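Local structure of iota-carrageenase (Alteromonas sp., 1H80) at residues 150-155 / 185-190; 191-196 / 205-210. The protein hydrolyses the beta-1,4 linkages inside iota-carrageenan, a sulfated galactan of red algal cell walls, with inversion of anomeric configuration. All blocks are in the same frame, centred on the assembly; numbering follows the deposited sequence.

Contact 1 (150-155 / 185-190); sequences IDDNKT and NNALFG. With NA (sodium ion), chain H.
Asp151 pairs with Asn185 where strands 143-151 and 177-185, neighbours in successive turns of a parallel beta-helix, come to an end and their chains turn off together. Backbone bonds carry the pairing: Asn185 N gives a nearly straight bond to Ile150 O (2.8 Å), and Asp152 N returns one to Asn185 O. Two residues on from Asp152, Lys154 N bonds to Asn186 O, so the two loops stay joined after the strands have ended.

Asparagines extend this backbone pairing with their amides. Asn185 and Asp151 lie side by side and point the same way, so that Asn185 ND2 meets Asp151 OD1 at 3.0 Å, with the acceptor close to the amide plane although carboxylate and amide planes stand 63° apart. Asp151 OD2 forms a salt bridge with Lys125. The Lys154 chain crosses Asn186 at about a right angle, and NZ takes an in-plane lone pair of Asn186 OD1 (2.8 Å), an oxygen that Arg464 NH1 also reaches; chi4 of 67° bends the chain to place NZ there. The ammonium also bonds to Trp462 O and makes a cation-pi contact with that tryptophan. Among apolar contacts, Lys154 CB rests on Leu188 CB at 4.0 Å.

Aspartate suits position 152 because its short side chain lets OD1 accept from Thr155 N, three residues on, an Asx motif. Asn153 N also donates to this oxygen. Thr155 OG1 meets Asp152 OD1 on the syn lone pair at 2.8 Å. These bonds probably hold the hydroxyl in place as a sodium ligand, alongside the carbonyl oxygens of Leu132, Ile156 and Phe157. Asp152 OD2 works in the second shell: it accepts at 2.9 Å from the water that binds sodium, while Thr155 OG1 holds the ion directly at 2.4 Å.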
ATOM      1  N   ILE A 150     -11.382  -1.809   6.338  1.00 12.83           N
ATOM      2  CA  ILE A 150     -11.814  -1.675   4.963  1.00 14.01           C
ATOM      3  C   ILE A 150     -12.195  -3.054   4.459  1.00 13.98           C
ATOM      4  O   ILE A 150     -11.342  -3.932   4.349  1.00 14.21           O
ATOM      5  CB  ILE A 150     -10.683  -1.133   4.072  1.00 13.92           C
ATOM      6  CG1 ILE A 150     -10.186   0.206   4.620  1.00 14.69           C
ATOM      7  CG2 ILE A 150     -11.177  -0.990   2.636  1.00 15.15           C
ATOM      8  CD1 ILE A 150      -8.889   0.674   3.995  1.00 16.04           C
ATOM      9  N   ASP A 151     -13.481  -3.255   4.192  1.00 15.04           N
ATOM     10  CA  ASP A 151     -13.953  -4.522   3.651  1.00 16.14           C
ATOM     11  C   ASP A 151     -13.881  -4.354   2.142  1.00 16.15           C
ATOM     12  O   ASP A 151     -14.799  -3.826   1.510  1.00 16.51           O
ATOM     13  CB  ASP A 151     -15.394  -4.801   4.083  1.00 17.37           C
ATOM     14  CG  ASP A 151     -15.476  -5.651   5.334  1.00 19.56           C
ATOM     15  OD1 ASP A 151     -14.447  -5.818   6.025  1.00 20.53           O
ATOM     16  OD2 ASP A 151     -16.579  -6.151   5.629  1.00 21.71           O
ATOM     17  N   ASP A 152     -12.765  -4.791   1.576  1.00 16.79           N
ATOM     18  CA  ASP A 152     -12.526  -4.675   0.146  1.00 17.58           C
ATOM     19  C   ASP A 152     -13.219  -5.809  -0.595  1.00 18.34           C
ATOM     20  O   ASP A 152     -13.763  -6.733   0.015  1.00 17.74           O
ATOM     21  CB  ASP A 152     -11.019  -4.735  -0.116  1.00 17.92           C
ATOM     22  CG  ASP A 152     -10.610  -4.040  -1.399  1.00 18.60           C
ATOM     23  OD1 ASP A 152     -11.471  -3.787  -2.268  1.00 18.56           O
ATOM     24  OD2 ASP A 152      -9.402  -3.755  -1.537  1.00 20.06           O
ATOM     25  N   ASN A 153     -13.202  -5.718  -1.918  1.00 19.05           N
ATOM     26  CA  ASN A 153     -13.786  -6.740  -2.773  1.00 19.96           C
ATOM     27  C   ASN A 153     -12.849  -6.847  -3.964  1.00 19.26           C
ATOM     28  O   ASN A 153     -13.262  -6.773  -5.121  1.00 19.26           O
ATOM     29  CB  ASN A 153     -15.190  -6.334  -3.220  1.00 22.54           C
ATOM     30  CG  ASN A 153     -15.875  -7.420  -4.017  1.00 24.71           C
ATOM     31  OD1 ASN A 153     -15.795  -8.599  -3.672  1.00 27.65           O
ATOM     32  ND2 ASN A 153     -16.563  -7.031  -5.082  1.00 26.72           N
ATOM     33  N   LYS A 154     -11.568  -7.008  -3.650  1.00 18.26           N
ATOM     34  CA  LYS A 154     -10.518  -7.110  -4.649  1.00 18.63           C
ATOM     35  C   LYS A 154     -10.604  -6.000  -5.685  1.00 18.22           C
ATOM     36  O   LYS A 154     -10.524  -6.242  -6.888  1.00 18.30           O
ATOM     37  CB  LYS A 154     -10.556  -8.481  -5.330  1.00 18.76           C
ATOM     38  CG  LYS A 154     -10.211  -9.628  -4.393  1.00 19.91           C
ATOM     39  CD  LYS A 154      -9.881 -10.892  -5.175  1.00 20.33           C
ATOM     40  CE  LYS A 154      -9.549 -12.053  -4.252  1.00 21.03           C
ATOM     41  NZ  LYS A 154     -10.739 -12.477  -3.462  1.00 20.76           N
ATOM     42  N   THR A 155     -10.769  -4.770  -5.208  1.00 17.10           N
ATOM     43  CA  THR A 155     -10.839  -3.627  -6.104  1.00 16.63           C
ATOM     44  C   THR A 155      -9.442  -3.245  -6.572  1.00 16.51           C
ATOM     45  O   THR A 155      -8.439  -3.636  -5.969  1.00 15.76           O
ATOM     46  CB  THR A 155     -11.437  -2.392  -5.406  1.00 16.90           C
ATOM     47  OG1 THR A 155     -10.616  -2.038  -4.285  1.00 15.63           O
ATOM     48  CG2 THR A 155     -12.850  -2.671  -4.939  1.00 17.02           C
ATOM     49  N   ASN A 185      -9.566  -6.062   4.492  1.00 13.80           N
ATOM     50  CA  ASN A 185      -9.933  -7.441   4.203  1.00 15.15           C
ATOM     51  C   ASN A 185     -10.155  -7.641   2.715  1.00 15.05           C
ATOM     52  O   ASN A 185     -10.643  -6.752   2.018  1.00 15.49           O
ATOM     53  CB  ASN A 185     -11.216  -7.830   4.940  1.00 15.66           C
ATOM     54  CG  ASN A 185     -11.055  -7.806   6.441  1.00 16.64           C
ATOM     55  OD1 ASN A 185     -10.171  -8.458   6.991  1.00 18.17           O
ATOM     56  ND2 ASN A 185     -11.916  -7.057   7.117  1.00 18.30           N
ATOM     57  N   ASN A 186      -9.775  -8.821   2.242  1.00 15.76           N
ATOM     58  CA  ASN A 186      -9.951  -9.221   0.852  1.00 16.27           C
ATOM     59  C   ASN A 186      -9.418  -8.253  -0.203  1.00 15.85           C
ATOM     60  O   ASN A 186     -10.152  -7.803  -1.083  1.00 15.55           O
ATOM     61  CB  ASN A 186     -11.437  -9.512   0.605  1.00 17.47           C
ATOM     62  CG  ASN A 186     -11.670 -10.299  -0.668  1.00 18.28           C
ATOM     63  OD1 ASN A 186     -10.815 -11.078  -1.088  1.00 19.87           O
ATOM     64  ND2 ASN A 186     -12.835 -10.113  -1.281  1.00 20.35           N
ATOM     65  N   ALA A 187      -8.128  -7.951  -0.121  1.00 15.27           N
ATOM     66  CA  ALA A 187      -7.489  -7.060  -1.084  1.00 15.51           C
ATOM     67  C   ALA A 187      -7.032  -7.854  -2.306  1.00 15.94           C
ATOM     68  O   ALA A 187      -6.761  -9.056  -2.213  1.00 16.34           O
ATOM     69  CB  ALA A 187      -6.288  -6.377  -0.443  1.00 15.36           C
ATOM     70  N   LEU A 188      -6.958  -7.182  -3.449  1.00 15.94           N
ATOM     71  CA  LEU A 188      -6.499  -7.812  -4.682  1.00 15.83           C
ATOM     72  C   LEU A 188      -4.979  -7.926  -4.575  1.00 15.99           C
ATOM     73  O   LEU A 188      -4.321  -7.026  -4.053  1.00 15.31           O
ATOM     74  CB  LEU A 188      -6.886  -6.951  -5.884  1.00 16.79           C
ATOM     75  CG  LEU A 188      -6.508  -7.443  -7.281  1.00 17.98           C
ATOM     76  CD1 LEU A 188      -7.099  -8.823  -7.542  1.00 18.24           C
ATOM     77  CD2 LEU A 188      -7.019  -6.437  -8.301  1.00 17.64           C
ATOM     78  N   PHE A 189      -4.420  -9.021  -5.080  1.00 15.07           N
ATOM     79  CA  PHE A 189      -2.982  -9.252  -4.982  1.00 15.07           C
ATOM     80  C   PHE A 189      -2.077  -8.117  -5.448  1.00 14.76           C
ATOM     81  O   PHE A 189      -1.020  -7.891  -4.864  1.00 15.53           O
ATOM     82  CB  PHE A 189      -2.591 -10.529  -5.741  1.00 15.31           C
ATOM     83  CG  PHE A 189      -2.752 -10.430  -7.231  1.00 15.69           C
ATOM     84  CD1 PHE A 189      -3.989 -10.655  -7.830  1.00 16.15           C
ATOM     85  CD2 PHE A 189      -1.666 -10.102  -8.038  1.00 15.98           C
ATOM     86  CE1 PHE A 189      -4.140 -10.557  -9.212  1.00 16.63           C
ATOM     87  CE2 PHE A 189      -1.808 -10.001  -9.425  1.00 17.09           C
ATOM     88  CZ  PHE A 189      -3.049 -10.229 -10.010  1.00 16.48           C
ATOM     89  N   GLY A 190      -2.485  -7.412  -6.497  1.00 15.15           N
ATOM     90  CA  GLY A 190      -1.662  -6.339  -7.026  1.00 14.48           C
ATOM     91  C   GLY A 190      -1.719  -5.050  -6.238  1.00 14.06           C
ATOM     92  O   GLY A 190      -1.035  -4.082  -6.574  1.00 14.12           O
TER
HETATM   93 NA    NA H1497      -8.860  -0.385  -4.244  1.00 16.56          NA
HETATM   94  O   HOH W   1      -7.883  -4.549  -3.494  1.00 17.28           O
HETATM   95  O   HOH W   2     -15.100  -9.127  -0.150  1.00 30.14           O
HETATM   96  O   HOH W   3      -8.973  -0.855  -1.863  1.00 16.48           O

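Contact 2 (191-196 / 205-210); sequences YGLIQT and RNLHSE
Leu193 and Ser209 bring their backbones to a CA-CA distance of 5.8 Å, without any hydrogen bond between the segments, because the chain turns a corner at Leu193 and leads into strand 194-196 on a different face of the beta-helix from strand 207-210. The meeting is thus one of side chains in the interior of the coil. Leu207 and Ser209 both point toward the first segment, whereas His208 between them points away, the alternation expected of a strand with one face on the core.

Leucine suits the corner because one methyl, CD2, reaches strand 207-210: CG is anti to the backbone N (chi1 -172°), and Leu193 CD2 lies 3.8 Å from Leu207 CB, with His208 O equally near. Leu207 crosses Leu193 and Ile194 at about right angles, and its CD1 touches Ile194 CG1 at 3.8 Å. Next to these branched chains stands the compact Ser209, whose CB is 4.0 Å from Leu193 CB. Its buried hydroxyl is satisfied by Gly211 O and lies 3.9 Å from Gly192 CA. Glycine fits there, as with phi at 139° a CB would press on the carbonyl O of Tyr191.

Strand 177-185 lines the same core, with Ile182 and Gln184 against Leu193 and Ile179 against Ile194; strand 231-243 flanks strand 202-210 and bonds His208 NE2 through Ser243 OG.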
ATOM      1  N   TYR A 191      -2.515  -5.034  -5.180  1.00 13.52           N
ATOM      2  CA  TYR A 191      -2.641  -3.825  -4.396  1.00 13.98           C
ATOM      3  C   TYR A 191      -2.510  -4.059  -2.905  1.00 14.19           C
ATOM      4  O   TYR A 191      -1.556  -4.690  -2.467  1.00 13.65           O
ATOM      5  CB  TYR A 191      -3.952  -3.136  -4.765  1.00 14.21           C
ATOM      6  CG  TYR A 191      -3.988  -2.831  -6.246  1.00 15.36           C
ATOM      7  CD1 TYR A 191      -3.320  -1.722  -6.757  1.00 16.40           C
ATOM      8  CD2 TYR A 191      -4.599  -3.704  -7.145  1.00 16.18           C
ATOM      9  CE1 TYR A 191      -3.252  -1.487  -8.128  1.00 17.81           C
ATOM     10  CE2 TYR A 191      -4.539  -3.478  -8.523  1.00 16.82           C
ATOM     11  CZ  TYR A 191      -3.861  -2.367  -9.003  1.00 17.61           C
ATOM     12  OH  TYR A 191      -3.780  -2.130 -10.357  1.00 19.40           O
ATOM     13  N   GLY A 192      -3.450  -3.549  -2.124  1.00 12.99           N
ATOM     14  CA  GLY A 192      -3.352  -3.721  -0.692  1.00 13.26           C
ATOM     15  C   GLY A 192      -3.735  -2.458   0.045  1.00 12.68           C
ATOM     16  O   GLY A 192      -4.476  -1.623  -0.464  1.00 13.52           O
ATOM     17  N   LEU A 193      -3.190  -2.296   1.241  1.00 12.43           N
ATOM     18  CA  LEU A 193      -3.536  -1.159   2.073  1.00 11.61           C
ATOM     19  C   LEU A 193      -2.886   0.170   1.702  1.00 12.28           C
ATOM     20  O   LEU A 193      -3.582   1.135   1.380  1.00 12.31           O
ATOM     21  CB  LEU A 193      -3.245  -1.522   3.530  1.00 13.17           C
ATOM     22  CG  LEU A 193      -3.682  -0.567   4.638  1.00 14.03           C
ATOM     23  CD1 LEU A 193      -5.086  -0.045   4.391  1.00 15.52           C
ATOM     24  CD2 LEU A 193      -3.607  -1.324   5.960  1.00 14.21           C
ATOM     25  N   ILE A 194      -1.560   0.219   1.735  1.00 11.61           N
ATOM     26  CA  ILE A 194      -0.831   1.442   1.418  1.00 12.87           C
ATOM     27  C   ILE A 194       0.090   1.300   0.218  1.00 13.02           C
ATOM     28  O   ILE A 194       0.745   0.279   0.053  1.00 13.67           O
ATOM     29  CB  ILE A 194       0.129   1.857   2.565  1.00 12.60           C
ATOM     30  CG1 ILE A 194      -0.585   1.818   3.914  1.00 14.42           C
ATOM     31  CG2 ILE A 194       0.717   3.237   2.276  1.00 14.15           C
ATOM     32  CD1 ILE A 194      -1.729   2.791   4.039  1.00 14.49           C
ATOM     33  N   GLN A 195       0.119   2.317  -0.632  1.00 13.24           N
ATOM     34  CA  GLN A 195       1.105   2.334  -1.702  1.00 12.95           C
ATOM     35  C   GLN A 195       1.672   3.739  -1.621  1.00 13.02           C
ATOM     36  O   GLN A 195       0.924   4.718  -1.625  1.00 12.72           O
ATOM     37  CB  GLN A 195       0.542   2.072  -3.098  1.00 13.74           C
ATOM     38  CG  GLN A 195       1.696   2.108  -4.109  1.00 15.02           C
ATOM     39  CD  GLN A 195       1.482   1.277  -5.355  1.00 15.95           C
ATOM     40  OE1 GLN A 195       2.367   1.205  -6.216  1.00 18.62           O
ATOM     41  NE2 GLN A 195       0.325   0.649  -5.466  1.00 14.71           N
ATOM     42  N   THR A 196       2.995   3.833  -1.524  1.00 12.96           N
ATOM     43  CA  THR A 196       3.665   5.122  -1.399  1.00 13.96           C
ATOM     44  C   THR A 196       4.413   5.535  -2.654  1.00 14.83           C
ATOM     45  O   THR A 196       5.156   4.745  -3.229  1.00 15.51           O
ATOM     46  CB  THR A 196       4.687   5.102  -0.256  1.00 14.14           C
ATOM     47  OG1 THR A 196       5.758   4.204  -0.587  1.00 14.87           O
ATOM     48  CG2 THR A 196       4.030   4.640   1.034  1.00 15.45           C
ATOM     49  N   ARG A 205       1.746   2.810  11.119  1.00 11.85           N
ATOM     50  CA  ARG A 205       1.715   1.955  12.299  1.00 12.13           C
ATOM     51  C   ARG A 205       0.444   1.132  12.456  1.00 12.50           C
ATOM     52  O   ARG A 205      -0.654   1.619  12.215  1.00 12.43           O
ATOM     53  CB  ARG A 205       1.929   2.836  13.535  1.00 14.48           C
ATOM     54  CG  ARG A 205       1.883   2.132  14.881  1.00 16.99           C
ATOM     55  CD  ARG A 205       2.293   3.106  15.992  1.00 19.15           C
ATOM     56  NE  ARG A 205       1.417   4.275  16.064  1.00 19.75           N
ATOM     57  CZ  ARG A 205       1.734   5.411  16.683  1.00 20.20           C
ATOM     58  NH1 ARG A 205       2.910   5.537  17.281  1.00 21.11           N
ATOM     59  NH2 ARG A 205       0.874   6.418  16.714  1.00 20.30           N
ATOM     60  N   ASN A 206       0.616  -0.121  12.866  1.00 12.13           N
ATOM     61  CA  ASN A 206      -0.501  -1.030  13.086  1.00 13.00           C
ATOM     62  C   ASN A 206      -1.389  -1.103  11.856  1.00 12.85           C
ATOM     63  O   ASN A 206      -2.553  -0.699  11.876  1.00 12.72           O
ATOM     64  CB  ASN A 206      -1.320  -0.574  14.296  1.00 14.06           C
ATOM     65  CG  ASN A 206      -2.277  -1.643  14.781  1.00 16.29           C
ATOM     66  OD1 ASN A 206      -2.451  -2.677  14.135  1.00 17.68           O
ATOM     67  ND2 ASN A 206      -2.909  -1.397  15.924  1.00 18.78           N
ATOM     68  N   LEU A 207      -0.814  -1.627  10.780  1.00 12.71           N
ATOM     69  CA  LEU A 207      -1.517  -1.776   9.513  1.00 12.24           C
ATOM     70  C   LEU A 207      -1.524  -3.255   9.171  1.00 13.50           C
ATOM     71  O   LEU A 207      -0.514  -3.935   9.331  1.00 14.49           O
ATOM     72  CB  LEU A 207      -0.792  -0.989   8.424  1.00 12.59           C
ATOM     73  CG  LEU A 207      -0.627   0.505   8.705  1.00 12.99           C
ATOM     74  CD1 LEU A 207       0.167   1.141   7.571  1.00 13.78           C
ATOM     75  CD2 LEU A 207      -1.996   1.171   8.846  1.00 12.70           C
ATOM     76  N   HIS A 208      -2.664  -3.754   8.712  1.00 13.01           N
ATOM     77  CA  HIS A 208      -2.783  -5.164   8.378  1.00 14.17           C
ATOM     78  C   HIS A 208      -3.621  -5.308   7.118  1.00 13.88           C
ATOM     79  O   HIS A 208      -4.719  -4.764   7.032  1.00 14.45           O
ATOM     80  CB  HIS A 208      -3.446  -5.899   9.547  1.00 15.33           C
ATOM     81  CG  HIS A 208      -3.644  -7.366   9.324  1.00 17.68           C
ATOM     82  ND1 HIS A 208      -4.267  -8.175  10.249  1.00 19.74           N
ATOM     83  CD2 HIS A 208      -3.300  -8.173   8.291  1.00 19.60           C
ATOM     84  CE1 HIS A 208      -4.300  -9.416   9.797  1.00 20.23           C
ATOM     85  NE2 HIS A 208      -3.720  -9.441   8.611  1.00 20.13           N
ATOM     86  N   SER A 209      -3.088  -6.018   6.132  1.00 13.99           N
ATOM     87  CA  SER A 209      -3.824  -6.241   4.900  1.00 14.54           C
ATOM     88  C   SER A 209      -3.936  -7.729   4.630  1.00 15.07           C
ATOM     89  O   SER A 209      -2.956  -8.462   4.749  1.00 15.41           O
ATOM     90  CB  SER A 209      -3.132  -5.562   3.713  1.00 15.73           C
ATOM     91  OG  SER A 209      -3.841  -5.824   2.512  1.00 17.85           O
ATOM     92  N   GLU A 210      -5.146  -8.167   4.301  1.00 14.65           N
ATOM     93  CA  GLU A 210      -5.400  -9.556   3.958  1.00 14.98           C
ATOM     94  C   GLU A 210      -5.402  -9.536   2.436  1.00 14.65           C
ATOM     95  O   GLU A 210      -6.327  -9.008   1.819  1.00 14.92           O
ATOM     96  CB  GLU A 210      -6.764 -10.002   4.474  1.00 15.55           C
ATOM     97  CG  GLU A 210      -7.133 -11.411   4.039  1.00 19.25           C
ATOM     98  CD  GLU A 210      -8.553 -11.776   4.409  1.00 21.81           C
ATOM     99  OE1 GLU A 210      -9.492 -11.120   3.906  1.00 21.91           O
ATOM    100  OE2 GLU A 210      -8.729 -12.722   5.207  1.00 24.09           O
TER

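The two contacts follow in series along the chain, contact 1 closing at residue 190 and contact 2 opening at 191, and their centres are 11 Å apart. Strand 177-185 ties them together: it pairs with strand 143-151 and with strand 202-210, so that three successive turns of the beta-helix meet here. The contacts also touch directly, Ala187 N lying 2.9 Å from Glu210 O and Asn186 N bonding to the Glu210 carboxylate. Contact 1 joins the loops where the strands end, beside the sodium ion, while contact 2 packs side chains in the interior. The coils are thus joined both inside and at their strand ends.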